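Local coordinates for Aac(6')-ib (Escherichia coli, PDB 2VQY), which probably transfers the acetyl group of acetyl-CoA to the 6'-amino group of aminoglycosides such as kanamycin B, giving resistance to these antibiotics, at residues R29-H34 / Y68-L73; G104-E109 / G176-P181; I117-A122 / K134-L139. The protein carries 2 engineered substitutions. All coordinates share one frame; numbering follows the deposited sequence. Where two conformers were deposited one is given.

Overall arrangement
From the N terminus, strand 26-30 runs along one outer edge of the mixed sheet, and contact 1 closes a largely helical loop of 33 residues by bringing the turn just after this strand against the residues that lead into helix 70-74 and its first turn. Contact 2 follows in series, joining the loop between strands 88-97 and 114-121 to strand 173-180 at the other outer edge. Contact 3 is nested inside the loop that contact 2 closes: strand 114-121, in the middle of the sheet, packs on helix 131-144. Contacts 1 and 2 have centres about 25 Å apart, yet both touch paromomycin, while contact 3 carries acetyl-CoA along its strand within the GNAT domain.

Contact 1. Residues R29-H34 / Y68-L73; sequences RLMTEH and YLPSVL. With PAR (paromomycin), chain C.
A chi1 of -171° swings CG of M31 to the side opposite its own amide N, and a chi3 of 78° then folds the methyl over, bringing CE to 3.1 Å from Y68 O. The same methyl approaches Y68 CB at 4.2 Å and the P70 ring at CG. P70, in the first turn of helix 70-74, sets its CG 3.5 Å from M31 O and its CD near E33 N. Nearer the surface, L69, the N-cap residue, swings CD1 to within 3.8 Å of E33 CB. The loop leaving edge strand 26-30 of the GNAT sheet is thus packed on the start of a helix that borders the aminoglycoside pocket. L36 and L39 of helix 36-43 touch both M31 and Y68. The Y68 ring meets paromomycin obliquely, CE1 3.4 Å from C53, while its OH is hydrogen-bonded to W52 NE1. One turn into the helix, L73 CD2 approaches O53 of the same sugar at 3.4 Å.

Contact 2. Residues G104-E109 / G176-P181; sequences GWWEEE and GTVTTP. Engineered in segment 104-109: W105 (natural residue Arg). With PAR (paromomycin), chain C.
W105, engineered (naturally Arg), lays its indole over the ring of P181 in a CH-pi contact. P181 CG stands 3.4 Å from the centroid of the five-membered ring, 11° off the ring normal, and P181 CD covers the same face. The opposite face takes paromomycin C12, 3.5 Å above the plane and off-centre, on the CE3 side of the six-membered ring, so the indole is sandwiched between proline and drug. T180 reaches it obliquely, CB 3.7 Å from W105 CZ3. A chi1 of 79° lets T180 OG1 hydrogen-bond to G183 O while CG2 meets W106 CH2 at 3.9 Å. V178 CG2 comes to the edge of the W106 ring, near its plane, 4.2 Å from CZ3. Also in that plane, paromomycin N12 lies 3.0 Å from W106 NE1, while W106 CZ2 faces the W105 edge. Y96 meets the W106 ring with nearly parallel planes. G104 O lies 3.5 Å from P181 CG. The loop between strands 88-97 and 114-121, with its type I turn W106-E109, thus packs on the end of edge strand 173-180, and W106 and, in this construct, the engineered W105 form one wall of the paromomycin site in this GNAT-fold enzyme.

Contact 3. Residues I117-A122 / K134-L139; sequences IDQLLA and KLVRAL. With ACO (acetyl coenzyme *a), chain B.
Strand 117-121 and helix 134-139 run roughly antiparallel, their axes at 146° and 9.8 Å apart at closest approach. They are the first two elements of the beta-alpha-beta unit formed by strand 114-121, helix 131-144 and strand 151-154 in the GNAT fold, and their interface is buried and largely apolar. I117 and L139 meet tip to tip, CG2 3.6 Å from CD2. The other branch of I117 ends at CD1, 3.8 Å from V136 CG1, where the two side chains cross. A chi1 of 77° and a bend at chi2 fold the Q119 chain so that its amide lies across V136 CG2 and its aliphatic part slides past L135, with CG 3.7 Å from CD2. Q119 OE1 is hydrogen-bonded to Y167 OH of helix 161-169, a bond that helps fix the amide's rotation. Near the strand's end, L121 CD2 meets L135 CD1 at 3.8 Å; L135 has two conformers, and its contacts hold for the one described. The strand's backbone holds acetyl-CoA. Q119 N donates to the acetyl oxygen O at 3.1 Å, and Q119 O accepts a weak bond from N4P. D118, its CB pointing away from the helix, hydrogen-bonds paromomycin O61 through OD1, which also lies beside the acetyl methyl, so both ligands converge on this carboxylate. Further along the pantetheine arm, L121 N donates to O9P at 2.8 Å with an N-H...O angle of 158°.

Contact 1. Residues R29-H34 / Y68-L73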
loop_
_atom_site.group_PDB
_atom_site.type_symbol
_atom_site.label_atom_id
_atom_site.label_comp_id
_atom_site.label_asym_id
_atom_site.label_seq_id
_atom_site.Cartn_x
_atom_site.Cartn_y
_atom_site.Cartn_z
ATOM N N ARG A 29 -5.220 10.255 -5.243
ATOM C CA ARG A 29 -6.626 10.339 -5.661
ATOM C C ARG A 29 -7.185 8.933 -5.749
ATOM O O ARG A 29 -6.427 7.971 -5.957
ATOM C CB ARG A 29 -6.762 11.020 -7.032
ATOM C CG ARG A 29 -6.007 10.308 -8.155
ATOM C CD ARG A 29 -6.352 10.943 -9.497
ATOM N NE ARG A 29 -5.664 10.331 -10.635
ATOM C CZ ARG A 29 -6.075 9.225 -11.258
ATOM N NH1 ARG A 29 -7.146 8.562 -10.830
ATOM N NH2 ARG A 29 -5.394 8.778 -12.311
ATOM N N LEU A 30 -8.497 8.786 -5.584
ATOM C CA LEU A 30 -9.105 7.471 -5.831
ATOM C C LEU A 30 -8.780 7.037 -7.244
ATOM O O LEU A 30 -8.757 7.845 -8.168
ATOM C CB LEU A 30 -10.621 7.469 -5.608
ATOM C CG LEU A 30 -11.119 7.702 -4.181
ATOM C CD1 LEU A 30 -12.649 7.975 -4.215
ATOM C CD2 LEU A 30 -10.791 6.504 -3.292
ATOM N N MET A 31 -8.498 5.750 -7.404
ATOM C CA MET A 31 -8.405 5.165 -8.728
ATOM C C MET A 31 -9.834 4.944 -9.250
ATOM O O MET A 31 -10.752 4.669 -8.473
ATOM C CB MET A 31 -7.657 3.835 -8.627
ATOM C CG MET A 31 -7.309 3.259 -10.005
ATOM S SD MET A 31 -6.510 1.675 -9.967
ATOM C CE MET A 31 -7.888 0.581 -9.652
ATOM N N THR A 32 -9.989 5.090 -10.562
ATOM C CA THR A 32 -11.244 4.837 -11.269
ATOM C C THR A 32 -11.089 3.708 -12.290
ATOM O O THR A 32 -9.972 3.266 -12.618
ATOM C CB THR A 32 -11.754 6.115 -12.034
ATOM O OG1 THR A 32 -10.939 6.350 -13.190
ATOM C CG2 THR A 32 -11.718 7.356 -11.145
ATOM N N GLU A 33 -12.222 3.275 -12.846
ATOM C CA GLU A 33 -12.175 2.295 -13.928
ATOM C C GLU A 33 -11.364 2.791 -15.136
ATOM O O GLU A 33 -10.776 1.989 -15.857
ATOM C CB GLU A 33 -13.585 1.857 -14.346
ATOM C CG GLU A 33 -14.496 3.003 -14.720
ATOM C CD GLU A 33 -15.733 2.553 -15.496
ATOM O OE1 GLU A 33 -15.976 1.317 -15.617
ATOM O OE2 GLU A 33 -16.456 3.454 -15.998
ATOM N N HIS A 34 -11.291 4.108 -15.316
ATOM C CA HIS A 34 -10.499 4.727 -16.389
ATOM C C HIS A 34 -8.988 4.503 -16.247
ATOM O O HIS A 34 -8.245 4.650 -17.221
ATOM C CB HIS A 34 -10.801 6.225 -16.474
ATOM C CG HIS A 34 -12.256 6.522 -16.674
ATOM N ND1 HIS A 34 -12.908 6.245 -17.856
ATOM C CD2 HIS A 34 -13.191 7.028 -15.835
ATOM C CE1 HIS A 34 -14.182 6.579 -17.744
ATOM N NE2 HIS A 34 -14.380 7.058 -16.529
ATOM N N TYR A 68 -9.160 -5.377 -10.167
ATOM C CA TYR A 68 -8.828 -4.054 -9.599
ATOM C C TYR A 68 -9.926 -3.021 -9.820
ATOM O O TYR A 68 -9.812 -1.866 -9.406
ATOM C CB TYR A 68 -7.488 -3.536 -10.125
ATOM C CG TYR A 68 -6.279 -4.308 -9.624
ATOM C CD1 TYR A 68 -5.536 -3.837 -8.515
ATOM C CD2 TYR A 68 -5.861 -5.474 -10.257
ATOM C CE1 TYR A 68 -4.421 -4.512 -8.065
ATOM C CE2 TYR A 68 -4.730 -6.189 -9.803
ATOM C CZ TYR A 68 -4.023 -5.696 -8.689
ATOM O OH TYR A 68 -2.909 -6.361 -8.214
ATOM N N LEU A 69 -11.007 -3.443 -10.478
ATOM C CA LEU A 69 -12.167 -2.583 -10.563
ATOM C C LEU A 69 -12.481 -2.119 -9.156
ATOM O O LEU A 69 -12.593 -2.959 -8.265
ATOM C CB LEU A 69 -13.352 -3.390 -11.081
ATOM C CG LEU A 69 -14.565 -2.557 -11.496
ATOM C CD1 LEU A 69 -14.247 -1.440 -12.479
ATOM C CD2 LEU A 69 -15.575 -3.549 -12.040
ATOM N N PRO A 70 -12.607 -0.788 -8.935
ATOM C CA PRO A 70 -12.849 -0.340 -7.552
ATOM C C PRO A 70 -14.028 -1.024 -6.861
ATOM O O PRO A 70 -13.936 -1.384 -5.694
ATOM C CB PRO A 70 -13.029 1.188 -7.716
ATOM C CG PRO A 70 -12.115 1.506 -8.847
ATOM C CD PRO A 70 -12.426 0.363 -9.832
ATOM N N SER A 71 -15.120 -1.273 -7.582
ATOM C CA SER A 71 -16.257 -1.976 -6.970
ATOM C C SER A 71 -15.959 -3.411 -6.535
ATOM O O SER A 71 -16.496 -3.880 -5.537
ATOM C CB SER A 71 -17.467 -1.970 -7.905
ATOM O OG SER A 71 -17.125 -2.637 -9.105
ATOM N N VAL A 72 -15.087 -4.093 -7.276
ATOM C CA VAL A 72 -14.693 -5.471 -6.943
ATOM C C VAL A 72 -13.744 -5.457 -5.732
ATOM O O VAL A 72 -13.869 -6.294 -4.815
ATOM C CB VAL A 72 -14.026 -6.166 -8.177
ATOM C CG1 VAL A 72 -13.337 -7.491 -7.781
ATOM C CG2 VAL A 72 -15.078 -6.417 -9.290
ATOM N N LEU A 73 -12.785 -4.537 -5.760
ATOM C CA LEU A 73 -11.836 -4.409 -4.648
ATOM C C LEU A 73 -12.600 -4.129 -3.331
ATOM O O LEU A 73 -12.210 -4.588 -2.251
ATOM C CB LEU A 73 -10.810 -3.315 -4.933
ATOM C CG LEU A 73 -9.668 -3.681 -5.907
ATOM C CD1 LEU A 73 -8.852 -2.440 -6.184
ATOM C CD2 LEU A 73 -8.810 -4.831 -5.323
HETATM C C11 PAR C . -1.108 -7.299 -2.726
HETATM O O11 PAR C . -1.324 -8.170 -1.599
HETATM C C21 PAR C . -0.910 -8.081 -4.042
HETATM N N21 PAR C . -2.028 -9.014 -4.193
HETATM C C31 PAR C . 0.434 -8.853 -3.966
HETATM O O31 PAR C . 0.654 -9.652 -5.156
HETATM C C41 PAR C . 1.596 -7.876 -3.671
HETATM O O41 PAR C . 2.867 -8.561 -3.536
HETATM C C51 PAR C . 1.295 -7.068 -2.363
HETATM O O51 PAR C . -0.065 -6.444 -2.424
HETATM C C61 PAR C . 2.274 -5.905 -2.155
HETATM O O61 PAR C . 2.371 -5.594 -0.746
HETATM C C12 PAR C . -3.703 -8.185 1.855
HETATM N N12 PAR C . -4.564 -7.802 2.989
HETATM C C22 PAR C . -2.286 -7.568 1.988
HETATM C C32 PAR C . -1.461 -8.068 0.791
HETATM N N32 PAR C . -0.063 -7.568 0.922
HETATM C C42 PAR C . -2.110 -7.557 -0.543
HETATM C C52 PAR C . -3.553 -8.116 -0.695
HETATM O O52 PAR C . -4.192 -7.449 -1.826
HETATM C C62 PAR C . -4.351 -7.670 0.549
HETATM O O62 PAR C . -5.663 -8.196 0.386
HETATM C C13 PAR C . -5.074 -8.314 -2.595
HETATM C C23 PAR C . -6.438 -7.598 -2.737
HETATM O O23 PAR C . -7.349 -8.012 -1.735
HETATM C C33 PAR C . -6.891 -8.092 -4.131
HETATM O O33 PAR C . -7.237 -9.506 -3.993
HETATM C C43 PAR C . -5.574 -8.002 -4.910
HETATM O O43 PAR C . -4.497 -8.242 -3.943
HETATM C C53 PAR C . -5.366 -6.582 -5.490
HETATM O O53 PAR C . -5.580 -5.624 -4.430
HETATM C C14 PAR C . -7.630 -10.117 -5.232
HETATM C C24 PAR C . -8.910 -10.939 -4.986
HETATM N N24 PAR C . -8.694 -11.863 -3.843
HETATM C C34 PAR C . -9.262 -11.738 -6.266
HETATM O O34 PAR C . -9.735 -10.824 -7.276
HETATM C C44 PAR C . -8.055 -12.543 -6.798
HETATM O O44 PAR C . -7.716 -13.592 -5.875
HETATM C C54 PAR C . -6.831 -11.635 -6.951
HETATM O O54 PAR C . -6.561 -11.026 -5.629
HETATM C C64 PAR C . -5.656 -12.456 -7.522
HETATM N N64 PAR C . -4.394 -11.977 -6.953
#

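Contact 2. Residues G104-E109 / G176-P181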
loop_
_atom_site.group_PDB
_atom_site.type_symbol
_atom_site.label_atom_id
_atom_site.label_comp_id
_atom_site.label_asym_id
_atom_site.label_seq_id
_atom_site.Cartn_x
_atom_site.Cartn_y
_atom_site.Cartn_z
ATOM N N GLY A 104 -8.025 -16.269 5.176
ATOM C CA GLY A 104 -6.596 -16.537 5.386
ATOM C C GLY A 104 -5.816 -15.312 5.814
ATOM O O GLY A 104 -4.736 -15.425 6.389
ATOM N N TRP A 105 -6.381 -14.136 5.526
ATOM C CA TRP A 105 -5.724 -12.857 5.768
ATOM C C TRP A 105 -6.108 -12.255 7.120
ATOM O O TRP A 105 -7.305 -12.081 7.393
ATOM C CB TRP A 105 -6.074 -11.873 4.637
ATOM C CG TRP A 105 -5.409 -12.190 3.347
ATOM C CD1 TRP A 105 -5.940 -12.870 2.267
ATOM C CD2 TRP A 105 -4.058 -11.876 3.001
ATOM N NE1 TRP A 105 -4.983 -12.990 1.269
ATOM C CE2 TRP A 105 -3.820 -12.395 1.695
ATOM C CE3 TRP A 105 -3.015 -11.227 3.678
ATOM C CZ2 TRP A 105 -2.579 -12.258 1.045
ATOM C CZ3 TRP A 105 -1.781 -11.067 3.020
ATOM C CH2 TRP A 105 -1.576 -11.579 1.722
ATOM N N TRP A 106 -5.096 -11.908 7.930
ATOM C CA TRP A 106 -5.262 -11.171 9.198
ATOM C C TRP A 106 -6.293 -11.827 10.134
ATOM O O TRP A 106 -7.099 -11.140 10.768
ATOM C CB TRP A 106 -5.572 -9.653 8.938
ATOM C CG TRP A 106 -4.642 -9.188 7.848
ATOM C CD1 TRP A 106 -4.970 -8.691 6.624
ATOM C CD2 TRP A 106 -3.200 -9.283 7.875
ATOM N NE1 TRP A 106 -3.822 -8.455 5.871
ATOM C CE2 TRP A 106 -2.724 -8.801 6.616
ATOM C CE3 TRP A 106 -2.267 -9.678 8.857
ATOM C CZ2 TRP A 106 -1.367 -8.774 6.282
ATOM C CZ3 TRP A 106 -0.899 -9.624 8.537
ATOM C CH2 TRP A 106 -0.459 -9.157 7.265
ATOM N N GLU A 107 -6.240 -13.152 10.220
ATOM C CA GLU A 107 -7.274 -13.891 10.968
ATOM C C GLU A 107 -7.249 -13.660 12.486
ATOM O O GLU A 107 -8.267 -13.898 13.155
ATOM C CB GLU A 107 -7.239 -15.390 10.621
ATOM C CG GLU A 107 -7.677 -15.666 9.185
ATOM C CD GLU A 107 -7.803 -17.132 8.873
ATOM O OE1 GLU A 107 -7.319 -17.963 9.676
ATOM O OE2 GLU A 107 -8.397 -17.459 7.817
ATOM N N GLU A 108 -6.109 -13.211 13.032
ATOM C CA GLU A 108 -6.019 -12.857 14.464
ATOM C C GLU A 108 -6.503 -11.435 14.767
ATOM O O GLU A 108 -6.639 -11.045 15.947
ATOM C CB GLU A 108 -4.580 -13.016 15.003
ATOM C CG GLU A 108 -3.893 -14.332 14.604
ATOM C CD GLU A 108 -4.796 -15.549 14.720
ATOM O OE1 GLU A 108 -5.421 -15.743 15.791
ATOM O OE2 GLU A 108 -4.881 -16.327 13.732
ATOM N N GLU A 109 -6.768 -10.650 13.721
ATOM C CA GLU A 109 -7.120 -9.251 13.967
ATOM C C GLU A 109 -8.472 -9.160 14.674
ATOM O O GLU A 109 -9.374 -9.952 14.395
ATOM C CB GLU A 109 -7.124 -8.411 12.669
ATOM C CG GLU A 109 -7.364 -6.927 12.915
ATOM C CD GLU A 109 -6.333 -6.292 13.854
ATOM O OE1 GLU A 109 -5.186 -6.079 13.431
ATOM O OE2 GLU A 109 -6.681 -5.981 15.010
ATOM N N GLY A 176 7.758 -8.310 13.636
ATOM C CA GLY A 176 8.256 -9.679 13.530
ATOM C C GLY A 176 7.700 -10.339 12.286
ATOM O O GLY A 176 7.059 -9.694 11.454
ATOM N N THR A 177 7.913 -11.643 12.186
ATOM C CA THR A 177 7.483 -12.397 11.031
ATOM C C THR A 177 6.089 -13.006 11.251
ATOM O O THR A 177 5.828 -13.612 12.308
ATOM C CB THR A 177 8.507 -13.528 10.769
ATOM O OG1 THR A 177 9.774 -12.908 10.520
ATOM C CG2 THR A 177 8.078 -14.375 9.554
ATOM N N VAL A 178 5.230 -12.872 10.244
ATOM C CA VAL A 178 3.901 -13.489 10.253
ATOM C C VAL A 178 3.660 -14.325 9.023
ATOM O O VAL A 178 4.165 -14.004 7.922
ATOM C CB VAL A 178 2.774 -12.423 10.393
ATOM C CG1 VAL A 178 2.896 -11.750 11.736
ATOM C CG2 VAL A 178 2.854 -11.417 9.225
ATOM N N THR A 179 2.851 -15.368 9.189
ATOM C CA THR A 179 2.494 -16.197 8.069
ATOM C C THR A 179 1.264 -15.596 7.428
ATOM O O THR A 179 0.267 -15.391 8.119
ATOM C CB THR A 179 2.153 -17.630 8.521
ATOM O OG1 THR A 179 3.265 -18.173 9.257
ATOM C CG2 THR A 179 1.842 -18.498 7.314
ATOM N N THR A 180 1.346 -15.331 6.123
ATOM C CA THR A 180 0.204 -14.837 5.330
ATOM C C THR A 180 -0.079 -15.797 4.169
ATOM O O THR A 180 0.741 -16.692 3.892
ATOM C CB THR A 180 0.454 -13.416 4.772
ATOM O OG1 THR A 180 1.297 -13.494 3.608
ATOM C CG2 THR A 180 1.092 -12.463 5.854
ATOM N N PRO A 181 -1.237 -15.641 3.496
ATOM C CA PRO A 181 -1.494 -16.410 2.276
ATOM C C PRO A 181 -0.441 -16.223 1.189
ATOM O O PRO A 181 -0.314 -17.096 0.329
ATOM C CB PRO A 181 -2.868 -15.885 1.808
ATOM C CG PRO A 181 -3.533 -15.459 3.111
ATOM C CD PRO A 181 -2.396 -14.798 3.852
HETATM C C11 PAR C . -1.108 -7.299 -2.726
HETATM O O11 PAR C . -1.324 -8.170 -1.599
HETATM C C21 PAR C . -0.910 -8.081 -4.042
HETATM N N21 PAR C . -2.028 -9.014 -4.193
HETATM C C31 PAR C . 0.434 -8.853 -3.966
HETATM O O31 PAR C . 0.654 -9.652 -5.156
HETATM C C41 PAR C . 1.596 -7.876 -3.671
HETATM O O41 PAR C . 2.867 -8.561 -3.536
HETATM C C51 PAR C . 1.295 -7.068 -2.363
HETATM O O51 PAR C . -0.065 -6.444 -2.424
HETATM C C61 PAR C . 2.274 -5.905 -2.155
HETATM O O61 PAR C . 2.371 -5.594 -0.746
HETATM C C12 PAR C . -3.703 -8.185 1.855
HETATM N N12 PAR C . -4.564 -7.802 2.989
HETATM C C22 PAR C . -2.286 -7.568 1.988
HETATM C C32 PAR C . -1.461 -8.068 0.791
HETATM N N32 PAR C . -0.063 -7.568 0.922
HETATM C C42 PAR C . -2.110 -7.557 -0.543
HETATM C C52 PAR C . -3.553 -8.116 -0.695
HETATM O O52 PAR C . -4.192 -7.449 -1.826
HETATM C C62 PAR C . -4.351 -7.670 0.549
HETATM O O62 PAR C . -5.663 -8.196 0.386
HETATM C C13 PAR C . -5.074 -8.314 -2.595
HETATM C C23 PAR C . -6.438 -7.598 -2.737
HETATM O O23 PAR C . -7.349 -8.012 -1.735
HETATM C C33 PAR C . -6.891 -8.092 -4.131
HETATM O O33 PAR C . -7.237 -9.506 -3.993
HETATM C C43 PAR C . -5.574 -8.002 -4.910
HETATM O O43 PAR C . -4.497 -8.242 -3.943
HETATM C C53 PAR C . -5.366 -6.582 -5.490
HETATM O O53 PAR C . -5.580 -5.624 -4.430
HETATM C C14 PAR C . -7.630 -10.117 -5.232
HETATM C C24 PAR C . -8.910 -10.939 -4.986
HETATM N N24 PAR C . -8.694 -11.863 -3.843
HETATM C C34 PAR C . -9.262 -11.738 -6.266
HETATM O O34 PAR C . -9.735 -10.824 -7.276
HETATM C C44 PAR C . -8.055 -12.543 -6.798
HETATM O O44 PAR C . -7.716 -13.592 -5.875
HETATM C C54 PAR C . -6.831 -11.635 -6.951
HETATM O O54 PAR C . -6.561 -11.026 -5.629
HETATM C C64 PAR C . -5.656 -12.456 -7.522
HETATM N N64 PAR C . -4.394 -11.977 -6.953
#

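Contact 3. Residues I117-A122 / K134-L139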
loop_
_atom_site.group_PDB
_atom_site.type_symbol
_atom_site.label_atom_id
_atom_site.label_comp_id
_atom_site.label_asym_id
_atom_site.label_seq_id
_atom_site.Cartn_x
_atom_site.Cartn_y
_atom_site.Cartn_z
ATOM N N ILE A 117 -1.638 -1.224 4.130
ATOM C CA ILE A 117 -1.342 -0.564 2.844
ATOM C C ILE A 117 -0.405 -1.420 1.971
ATOM O O ILE A 117 0.425 -2.200 2.495
ATOM C CB ILE A 117 -0.735 0.849 3.022
ATOM C CG1 ILE A 117 0.583 0.785 3.835
ATOM C CG2 ILE A 117 -1.774 1.849 3.670
ATOM C CD1 ILE A 117 1.321 2.159 3.994
ATOM N N ASP A 118 -0.545 -1.251 0.651
ATOM C CA ASP A 118 0.394 -1.828 -0.337
ATOM C C ASP A 118 0.592 -0.750 -1.382
ATOM O O ASP A 118 -0.333 0.067 -1.617
ATOM C CB ASP A 118 -0.189 -3.083 -1.010
ATOM C CG ASP A 118 -0.669 -4.130 -0.008
ATOM O OD1 ASP A 118 0.198 -4.852 0.513
ATOM O OD2 ASP A 118 -1.896 -4.246 0.236
ATOM N N GLN A 119 1.773 -0.695 -1.998
ATOM C CA GLN A 119 1.993 0.353 -3.013
ATOM C C GLN A 119 3.133 0.028 -3.945
ATOM O O GLN A 119 3.968 -0.869 -3.669
ATOM C CB GLN A 119 2.169 1.756 -2.386
ATOM C CG GLN A 119 3.518 2.055 -1.762
ATOM C CD GLN A 119 3.797 1.182 -0.584
ATOM O OE1 GLN A 119 2.987 1.085 0.349
ATOM N NE2 GLN A 119 4.951 0.514 -0.617
ATOM N N LEU A 120 3.157 0.755 -5.060
ATOM C CA LEU A 120 4.191 0.555 -6.073
ATOM C C LEU A 120 4.429 1.876 -6.799
ATOM O O LEU A 120 3.515 2.707 -6.916
ATOM C CB LEU A 120 3.796 -0.566 -7.052
ATOM C CG LEU A 120 2.558 -0.341 -7.916
ATOM C CD1 LEU A 120 2.972 0.385 -9.246
ATOM C CD2 LEU A 120 1.839 -1.667 -8.207
ATOM N N LEU A 121 5.652 2.063 -7.262
ATOM C CA LEU A 121 5.990 3.199 -8.119
ATOM C C LEU A 121 6.070 2.691 -9.566
ATOM O O LEU A 121 6.736 1.692 -9.856
ATOM C CB LEU A 121 7.311 3.832 -7.689
ATOM C CG LEU A 121 7.392 4.544 -6.325
ATOM C CD1 LEU A 121 8.861 5.010 -6.094
ATOM C CD2 LEU A 121 6.411 5.693 -6.255
ATOM N N ALA A 122 5.378 3.407 -10.449
ATOM C CA ALA A 122 5.199 3.024 -11.848
ATOM C C ALA A 122 6.488 2.984 -12.689
ATOM O O ALA A 122 6.619 2.146 -13.570
ATOM C CB ALA A 122 4.221 3.993 -12.480
ATOM N N LYS A 134 7.739 9.382 0.381
ATOM C CA LYS A 134 6.727 10.449 0.286
ATOM C C LYS A 134 5.301 9.890 0.067
ATOM O O LYS A 134 4.350 10.331 0.703
ATOM C CB LYS A 134 7.075 11.410 -0.852
ATOM C CG LYS A 134 8.184 12.359 -0.469
ATOM C CD LYS A 134 8.895 12.866 -1.707
ATOM C CE LYS A 134 9.944 13.890 -1.338
ATOM N NZ LYS A 134 9.239 15.151 -1.040
ATOM N N LEU A 135 5.181 8.923 -0.835
ATOM C CA LEU A 135 3.895 8.281 -1.105
ATOM C C LEU A 135 3.326 7.639 0.176
ATOM O O LEU A 135 2.148 7.866 0.538
ATOM C CB LEU A 135 4.063 7.265 -2.250
ATOM C CG LEU A 135 2.849 6.583 -2.882
ATOM C CD1 LEU A 135 3.265 5.946 -4.202
ATOM C CD2 LEU A 135 2.264 5.531 -1.941
ATOM N N VAL A 136 4.148 6.845 0.864
ATOM C CA VAL A 136 3.706 6.158 2.082
ATOM C C VAL A 136 3.290 7.192 3.134
ATOM O O VAL A 136 2.244 7.043 3.772
ATOM C CB VAL A 136 4.763 5.153 2.588
ATOM C CG1 VAL A 136 4.335 4.531 3.940
ATOM C CG2 VAL A 136 4.937 4.011 1.512
ATOM N N ARG A 137 4.110 8.229 3.319
ATOM C CA ARG A 137 3.768 9.299 4.269
ATOM C C ARG A 137 2.402 9.917 3.942
ATOM O O ARG A 137 1.596 10.176 4.826
ATOM C CB ARG A 137 4.850 10.378 4.273
ATOM C CG ARG A 137 6.128 9.929 4.992
ATOM C CD ARG A 137 7.182 11.020 4.972
ATOM N NE ARG A 137 8.444 10.534 5.519
ATOM C CZ ARG A 137 9.613 11.164 5.432
ATOM N NH1 ARG A 137 9.703 12.333 4.814
ATOM N NH2 ARG A 137 10.699 10.622 5.961
ATOM N N ALA A 138 2.159 10.152 2.655
ATOM C CA ALA A 138 0.881 10.735 2.213
ATOM C C ALA A 138 -0.290 9.799 2.522
ATOM O O ALA A 138 -1.347 10.251 2.977
ATOM C CB ALA A 138 0.911 11.047 0.731
ATOM N N LEU A 139 -0.094 8.507 2.254
ATOM C CA LEU A 139 -1.120 7.517 2.504
ATOM C C LEU A 139 -1.403 7.370 4.009
ATOM O O LEU A 139 -2.538 7.239 4.401
ATOM C CB LEU A 139 -0.721 6.166 1.897
ATOM C CG LEU A 139 -1.797 5.071 1.813
ATOM C CD1 LEU A 139 -3.187 5.565 1.399
ATOM C CD2 LEU A 139 -1.333 3.985 0.862
HETATM N N1A ACO B . 19.022 -3.125 2.078
HETATM C C2A ACO B . 18.782 -2.070 2.860
HETATM N N3A ACO B . 18.264 -0.955 2.352
HETATM C C4A ACO B . 17.961 -0.873 1.034
HETATM C C5A ACO B . 18.184 -1.949 0.196
HETATM C C6A ACO B . 18.737 -3.100 0.751
HETATM N N6A ACO B . 18.977 -4.165 -0.021
HETATM N N7A ACO B . 17.801 -1.596 -1.027
HETATM C C8A ACO B . 17.359 -0.335 -0.976
HETATM N N9A ACO B . 17.461 0.102 0.281
HETATM C C1B ACO B . 17.070 1.431 0.838
HETATM C C2B ACO B . 17.509 2.677 0.091
HETATM O O2B ACO B . 18.888 2.947 0.364
HETATM C C3B ACO B . 16.606 3.707 0.762
HETATM O O3B ACO B . 17.056 3.984 2.099
HETATM P P3B ACO B . 18.052 5.214 2.465
HETATM O O7A ACO B . 18.333 5.012 4.045
HETATM O O8A ACO B . 17.158 6.529 2.302
HETATM O O9A ACO B . 19.283 5.181 1.627
HETATM C C4B ACO B . 15.289 2.932 0.950
HETATM O O4B ACO B . 15.633 1.531 0.821
HETATM C C5B ACO B . 14.118 3.162 -0.026
HETATM O O5B ACO B . 13.482 4.420 0.204
HETATM P P1A ACO B . 12.800 5.202 -1.035
HETATM O O1A ACO B . 11.820 6.188 -0.478
HETATM O O2A ACO B . 13.801 5.672 -2.037
HETATM O O3A ACO B . 12.016 4.010 -1.691
HETATM P P2A ACO B . 11.345 4.038 -3.160
HETATM O O4A ACO B . 11.112 5.409 -3.604
HETATM O O5A ACO B . 12.073 3.064 -4.045
HETATM O O6A ACO B . 9.910 3.354 -2.763
HETATM C CBP ACO B . 8.795 1.182 -3.107
HETATM C CCP ACO B . 9.758 2.005 -2.216
HETATM C CDP ACO B . 8.662 -0.244 -2.475
HETATM C CEP ACO B . 7.423 1.891 -3.119
HETATM C CAP ACO B . 9.411 1.081 -4.549
HETATM O OAP ACO B . 10.818 0.704 -4.486
HETATM C C9P ACO B . 8.600 0.136 -5.477
HETATM O O9P ACO B . 7.522 0.514 -5.959
HETATM N N8P ACO B . 9.157 -1.071 -5.687
HETATM C C7P ACO B . 8.589 -2.137 -6.528
HETATM C C6P ACO B . 7.181 -2.569 -6.043
HETATM C C5P ACO B . 7.170 -3.056 -4.583
HETATM O O5P ACO B . 8.190 -3.520 -4.076
HETATM N N4P ACO B . 5.982 -2.885 -3.964
HETATM C C3P ACO B . 5.610 -3.208 -2.710
HETATM C C2P ACO B . 6.413 -3.717 -1.718
HETATM S S1P ACO B . 5.639 -4.342 -0.153
HETATM C C ACO B . 4.020 -3.673 0.124
HETATM O O ACO B . 3.456 -2.885 -0.660
HETATM C CH3 ACO B . 3.406 -4.164 1.464
#